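Local coordinates for protein 6-phosphogluconolactonase (Leishmania braziliensis, PDB 3CSS) that probably hydrolyses 6-phospho-D-glucono-1,5-lactone to 6-phospho-D-gluconate, the second step of the oxidative pentose phosphate pathway, at residues V104-R109 against E134-N139; S189-T194 against V199-L204. One frame throughout, in Å; residues are numbered along the deposited sequence.

Contact 2 is part of the antiparallel edge formed by strands 186-189 and 201-204; contact 1 lies beside it, where a loop and helix 123-140 meet. Contact 1 is the more peripheral: only one of its four touching residues is buried, and 195 Å² is shared between lysine methylenes, two aliphatic side chains and one N-H···O=C bond. Contact 2 begins in the sheet, at the Ser189-Arg201 bridge, and continues into the loops where the pairing ends. Five of its six touching residues are buried, 387 Å² is shared, and two backbone hydrogen bonds combine with an aromatic pair. The helix of contact 1 also covers strand 201-204, with Leu137 CD1 3.7 Å from Leu204 CD2.

Contact 1: residues V104-R109 against E134-N139; sequences VISIDR and EVKLLN. Unlike the reference sequence in segment 134-139: Val135 (reference Ala).
The loop between helices 87-96 and 110-113 runs past helix 123-140, and here Ile105 and Ser106 meet Lys136 and Leu137 of that helix. The backbones stay apart, with the nearest CA atoms, those of Ile105 and Lys136, separated by 7.7 Å, and side chains bridge the interval. Lys136 reaches across with a chain that is extended at first and then bends at chi3 (-93°), which swings its amine to the backbone of Ser106. NZ donates to Ser106 O at 2.7 Å. The amine stands above the carbonyl plane, 50° out of it, and not on a lone pair. Ser106 OG, lodged between its own N and carbonyl carbon, is 2.9 Å from the same NZ. Two oxygens of one residue therefore lie close to the amine, on the same side of it. Asp108 OD2 lies 6.5 Å from Lys136 NZ, too far for a salt bridge, though its negative charge might still favour the protonated amine.

The methylenes of Lys136 do apolar work on the way. Ile105 slides past them in the opposite direction, and its CG2 comes 3.6 Å from Lys136 CD. This branch is anti to the Ile105 backbone N, and it also approaches Leu137 CD2 at 4.3 Å, so one methyl meets both helix residues. Ile105 further touches Tyr133 and Cys140 of the same helix and Ile72 of strand 69-77, while its backbone bonds to Phe71. These partners place Ile105 between helix and sheet, whereas Lys136 is partly exposed. The loop runs alongside strand 69-77 and beside helix 123-140, which covers one face of the sheet, a layering characteristic of the three-layer alpha/beta/alpha fold of the glucosamine-6-phosphate isomerase/6-phosphogluconolactonase family.

Contact 2: residues S189-T194 against V199-L204; sequences SFPSPT and VWRVTL
Phe190 and Trp200 cross at about a right angle where the antiparallel pairing of strands 186-189 and 201-204 ends, at the edge of the mixed sheet. The two rings form an edge-to-face (T-shaped) pair: the Phe190 ring and the five-membered ring of Trp200 have centroids 4.9 Å apart and planes inclined at 65°. Phe190 supplies the edge, bringing CD1 to 3.4 Å from Trp200 CD1 over one face of the indole. With CG anti to the backbone N (chi1 -161°), the ring is directed to the indole; CB, placed by the backbone, lies over the six-membered ring in a CH-pi contact 4.1 Å from its centroid, 11° off the ring normal. Two neighbouring parts of Phe190 thus cover the two rings of one indole. The indole is held at its nitrogen too, because NE1 bonds to Asp118 O outside the pair, and Leu123 and Ala126 of helix 123-140 pack against it.

The backbone beside the rings is a hydrogen-bonded antiparallel pair, Ser189 with Arg201. Arg201 N reaches Ser189 O at 2.8 Å, almost in line with the carbonyl bond; the return bond, Ser189 N to Arg201 O, is longer at 3.3 Å and meets the oxygen from above its carbonyl plane. Ser189 and Arg201 direct their side chains to the same face of the sheet, where Ser189 OG bonds to Ser171 O, and Arg201 NH1 to Ser171 OG.

Past the last bridge, Pro191 crosses the arginine at about a right angle, its CG 3.9 Å from Arg201 NH2, which bonds to Pro197 O. The bend at chi2 turns the side chain back toward the residues just before its strand, and NE donates to Val199 O at 3.0 Å, with that oxygen lying near the guanidinium plane.

Contact 1: residues V104-R109 against E134-N139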
loop_
_atom_site.group_PDB
_atom_site.type_symbol
_atom_site.label_atom_id
_atom_site.label_comp_id
_atom_site.label_asym_id
_atom_site.label_seq_id
_atom_site.Cartn_x
_atom_site.Cartn_y
_atom_site.Cartn_z
ATOM N N VAL A 104 10.794 -2.878 11.371
ATOM C CA VAL A 104 10.671 -2.528 9.964
ATOM C C VAL A 104 11.292 -3.616 9.084
ATOM O O VAL A 104 12.453 -3.978 9.247
ATOM C CB VAL A 104 11.360 -1.156 9.662
ATOM C CG1 VAL A 104 11.108 -0.747 8.212
ATOM C CG2 VAL A 104 10.865 -0.091 10.610
ATOM N N ILE A 105 10.514 -4.120 8.138
ATOM C CA ILE A 105 10.992 -5.102 7.177
ATOM C C ILE A 105 11.549 -4.377 5.954
ATOM O O ILE A 105 10.838 -3.611 5.289
ATOM C CB ILE A 105 9.875 -6.103 6.782
ATOM C CG1 ILE A 105 9.261 -6.757 8.032
ATOM C CG2 ILE A 105 10.404 -7.166 5.827
ATOM C CD1 ILE A 105 10.232 -7.467 8.935
ATOM N N SER A 106 12.827 -4.592 5.669
ATOM C CA SER A 106 13.478 -3.902 4.563
ATOM C C SER A 106 13.350 -4.676 3.256
ATOM O O SER A 106 13.241 -5.905 3.250
ATOM C CB SER A 106 14.957 -3.666 4.880
ATOM O OG SER A 106 15.652 -4.879 5.010
ATOM N N ILE A 107 13.367 -3.934 2.151
ATOM C CA ILE A 107 13.454 -4.501 0.808
ATOM C C ILE A 107 14.897 -4.340 0.335
ATOM O O ILE A 107 15.457 -3.247 0.405
ATOM C CB ILE A 107 12.518 -3.783 -0.198
ATOM C CG1 ILE A 107 11.051 -3.925 0.231
ATOM C CG2 ILE A 107 12.703 -4.358 -1.604
ATOM C CD1 ILE A 107 10.062 -3.098 -0.602
ATOM N N ASP A 108 15.480 -5.431 -0.149
ATOM C CA ASP A 108 16.813 -5.424 -0.742
ATOM C C ASP A 108 16.696 -5.157 -2.247
ATOM O O ASP A 108 16.273 -6.029 -2.994
ATOM C CB ASP A 108 17.490 -6.771 -0.465
ATOM C CG ASP A 108 18.919 -6.824 -0.931
ATOM O OD1 ASP A 108 19.430 -5.814 -1.465
ATOM O OD2 ASP A 108 19.533 -7.897 -0.751
ATOM N N ARG A 109 17.066 -3.954 -2.689
ATOM C CA ARG A 109 16.853 -3.547 -4.094
ATOM C C ARG A 109 18.011 -3.784 -5.019
ATOM O O ARG A 109 17.882 -3.593 -6.222
ATOM C CB ARG A 109 16.553 -2.045 -4.216
ATOM C CG ARG A 109 15.494 -1.533 -3.320
ATOM C CD ARG A 109 16.081 -0.879 -2.096
ATOM N NE ARG A 109 15.042 -0.734 -1.085
ATOM C CZ ARG A 109 14.145 0.243 -1.076
ATOM N NH1 ARG A 109 14.152 1.173 -2.010
ATOM N NH2 ARG A 109 13.232 0.263 -0.123
ATOM N N GLU A 134 9.368 -11.409 -0.796
ATOM C CA GLU A 134 8.353 -12.413 -0.471
ATOM C C GLU A 134 8.825 -13.422 0.585
ATOM O O GLU A 134 8.105 -13.737 1.524
ATOM C CB GLU A 134 7.917 -13.141 -1.737
ATOM C CG GLU A 134 7.034 -14.325 -1.464
ATOM C CD GLU A 134 6.329 -14.837 -2.704
ATOM O OE1 GLU A 134 5.886 -14.019 -3.538
ATOM O OE2 GLU A 134 6.246 -16.081 -2.838
ATOM N N VAL A 135 10.036 -13.934 0.405
ATOM C CA VAL A 135 10.660 -14.824 1.384
ATOM C C VAL A 135 10.709 -14.159 2.762
ATOM O O VAL A 135 10.348 -14.774 3.782
ATOM C CB VAL A 135 12.085 -15.228 0.934
ATOM C CG1 VAL A 135 12.801 -15.966 2.055
ATOM C CG2 VAL A 135 12.028 -16.088 -0.333
ATOM N N LYS A 136 11.132 -12.896 2.784
ATOM C CA LYS A 136 11.224 -12.148 4.031
ATOM C C LYS A 136 9.851 -11.995 4.686
ATOM O O LYS A 136 9.715 -12.194 5.889
ATOM C CB LYS A 136 11.876 -10.778 3.792
ATOM C CG LYS A 136 12.756 -10.329 4.886
ATOM C CD LYS A 136 13.287 -8.933 4.660
ATOM C CE LYS A 136 14.638 -8.918 3.971
ATOM N NZ LYS A 136 15.242 -7.568 4.064
ATOM N N LEU A 137 8.832 -11.656 3.890
ATOM C CA LEU A 137 7.473 -11.473 4.415
ATOM C C LEU A 137 6.928 -12.787 4.993
ATOM O O LEU A 137 6.369 -12.815 6.083
ATOM C CB LEU A 137 6.535 -10.928 3.327
ATOM C CG LEU A 137 6.813 -9.487 2.851
ATOM C CD1 LEU A 137 5.884 -9.134 1.673
ATOM C CD2 LEU A 137 6.698 -8.441 4.017
ATOM N N LEU A 138 7.132 -13.875 4.263
ATOM C CA LEU A 138 6.611 -15.178 4.678
ATOM C C LEU A 138 7.312 -15.675 5.947
ATOM O O LEU A 138 6.744 -16.465 6.704
ATOM C CB LEU A 138 6.750 -16.180 3.547
ATOM C CG LEU A 138 5.815 -15.990 2.352
ATOM C CD1 LEU A 138 6.258 -16.857 1.184
ATOM C CD2 LEU A 138 4.367 -16.279 2.712
ATOM N N ASN A 139 8.536 -15.202 6.171
ATOM C CA ASN A 139 9.338 -15.580 7.349
ATOM C C ASN A 139 9.068 -14.711 8.582
ATOM O O ASN A 139 9.227 -15.172 9.708
ATOM C CB ASN A 139 10.827 -15.469 7.008
ATOM C CG ASN A 139 11.356 -16.663 6.222
ATOM O OD1 ASN A 139 10.707 -17.713 6.105
ATOM N ND2 ASN A 139 12.587 -16.525 5.726
#

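Contact 2: residues S189-T194 against V199-L204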
loop_
_atom_site.group_PDB
_atom_site.type_symbol
_atom_site.label_atom_id
_atom_site.label_comp_id
_atom_site.label_asym_id
_atom_site.label_seq_id
_atom_site.Cartn_x
_atom_site.Cartn_y
_atom_site.Cartn_z
ATOM N N SER A 189 5.925 -4.619 -11.547
ATOM C CA SER A 189 5.302 -3.797 -12.567
ATOM C C SER A 189 6.207 -2.669 -12.978
ATOM O O SER A 189 7.102 -2.293 -12.233
ATOM C CB SER A 189 4.041 -3.165 -12.007
ATOM O OG SER A 189 4.391 -2.313 -10.933
ATOM N N PHE A 190 5.931 -2.134 -14.159
ATOM C CA PHE A 190 6.458 -0.841 -14.590
ATOM C C PHE A 190 5.257 0.126 -14.644
ATOM O O PHE A 190 4.127 -0.275 -14.987
ATOM C CB PHE A 190 7.132 -0.956 -15.974
ATOM C CG PHE A 190 8.070 0.178 -16.281
ATOM C CD1 PHE A 190 9.373 0.141 -15.800
ATOM C CD2 PHE A 190 7.649 1.286 -17.013
ATOM C CE1 PHE A 190 10.254 1.170 -16.048
ATOM C CE2 PHE A 190 8.516 2.332 -17.269
ATOM C CZ PHE A 190 9.841 2.264 -16.798
ATOM N N PRO A 191 5.473 1.394 -14.274
ATOM C CA PRO A 191 4.346 2.318 -14.307
ATOM C C PRO A 191 3.693 2.473 -15.671
ATOM O O PRO A 191 4.318 2.257 -16.714
ATOM C CB PRO A 191 4.935 3.661 -13.843
ATOM C CG PRO A 191 6.402 3.505 -13.976
ATOM C CD PRO A 191 6.697 2.046 -13.780
ATOM N N SER A 192 2.420 2.852 -15.632
ATOM C CA SER A 192 1.641 3.131 -16.821
ATOM C C SER A 192 2.150 4.447 -17.448
ATOM O O SER A 192 2.943 5.165 -16.815
ATOM C CB SER A 192 0.167 3.249 -16.454
ATOM O OG SER A 192 -0.083 4.424 -15.713
ATOM N N PRO A 193 1.728 4.753 -18.691
ATOM C CA PRO A 193 2.289 5.909 -19.403
ATOM C C PRO A 193 2.241 7.265 -18.691
ATOM O O PRO A 193 3.188 8.054 -18.812
ATOM C CB PRO A 193 1.473 5.946 -20.688
ATOM C CG PRO A 193 1.166 4.524 -20.959
ATOM C CD PRO A 193 0.878 3.944 -19.590
ATOM N N THR A 194 1.164 7.531 -17.967
ATOM C CA THR A 194 1.004 8.820 -17.269
ATOM C C THR A 194 1.740 8.914 -15.927
ATOM O O THR A 194 1.838 10.020 -15.355
ATOM C CB THR A 194 -0.460 9.122 -17.002
ATOM O OG1 THR A 194 -1.013 8.108 -16.143
ATOM C CG2 THR A 194 -1.253 9.257 -18.348
ATOM N N VAL A 199 10.429 3.748 -13.248
ATOM C CA VAL A 199 11.328 2.756 -12.687
ATOM C C VAL A 199 10.496 1.541 -12.325
ATOM O O VAL A 199 9.325 1.682 -11.914
ATOM C CB VAL A 199 12.062 3.282 -11.404
ATOM C CG1 VAL A 199 11.080 3.682 -10.318
ATOM C CG2 VAL A 199 13.105 2.244 -10.872
ATOM N N TRP A 200 11.087 0.356 -12.482
ATOM C CA TRP A 200 10.430 -0.887 -12.086
ATOM C C TRP A 200 10.046 -0.860 -10.615
ATOM O O TRP A 200 10.672 -0.153 -9.794
ATOM C CB TRP A 200 11.282 -2.133 -12.418
ATOM C CG TRP A 200 11.087 -2.580 -13.822
ATOM C CD1 TRP A 200 11.769 -2.154 -14.922
ATOM C CD2 TRP A 200 10.115 -3.523 -14.291
ATOM N NE1 TRP A 200 11.283 -2.773 -16.044
ATOM C CE2 TRP A 200 10.255 -3.609 -15.686
ATOM C CE3 TRP A 200 9.138 -4.307 -13.660
ATOM C CZ2 TRP A 200 9.447 -4.431 -16.467
ATOM C CZ3 TRP A 200 8.338 -5.119 -14.433
ATOM C CH2 TRP A 200 8.504 -5.187 -15.820
ATOM N N ARG A 201 8.989 -1.611 -10.318
ATOM C CA ARG A 201 8.387 -1.685 -8.995
ATOM C C ARG A 201 8.267 -3.114 -8.479
ATOM O O ARG A 201 8.166 -4.082 -9.248
ATOM C CB ARG A 201 6.958 -1.073 -8.981
ATOM C CG ARG A 201 6.783 0.220 -9.765
ATOM C CD ARG A 201 7.583 1.354 -9.171
ATOM N NE ARG A 201 7.374 2.627 -9.862
ATOM C CZ ARG A 201 6.383 3.473 -9.591
ATOM N NH1 ARG A 201 5.504 3.211 -8.643
ATOM N NH2 ARG A 201 6.274 4.604 -10.277
ATOM N N VAL A 202 8.233 -3.226 -7.157
ATOM C CA VAL A 202 7.660 -4.388 -6.514
ATOM C C VAL A 202 6.418 -3.931 -5.757
ATOM O O VAL A 202 6.323 -2.764 -5.329
ATOM C CB VAL A 202 8.645 -5.113 -5.582
ATOM C CG1 VAL A 202 9.806 -5.685 -6.400
ATOM C CG2 VAL A 202 9.163 -4.199 -4.527
ATOM N N THR A 203 5.468 -4.849 -5.626
ATOM C CA THR A 203 4.198 -4.550 -4.975
ATOM C C THR A 203 3.648 -5.783 -4.264
ATOM O O THR A 203 3.810 -6.898 -4.740
ATOM C CB THR A 203 3.145 -4.017 -6.012
ATOM O OG1 THR A 203 1.975 -3.570 -5.319
ATOM C CG2 THR A 203 2.795 -5.065 -7.070
ATOM N N LEU A 204 3.008 -5.568 -3.121
ATOM C CA LEU A 204 2.094 -6.557 -2.598
ATOM C C LEU A 204 1.077 -6.868 -3.697
ATOM O O LEU A 204 0.674 -5.979 -4.465
ATOM C CB LEU A 204 1.411 -6.056 -1.332
ATOM C CG LEU A 204 2.296 -5.820 -0.107
ATOM C CD1 LEU A 204 1.470 -5.320 1.080
ATOM C CD2 LEU A 204 3.139 -7.075 0.240
#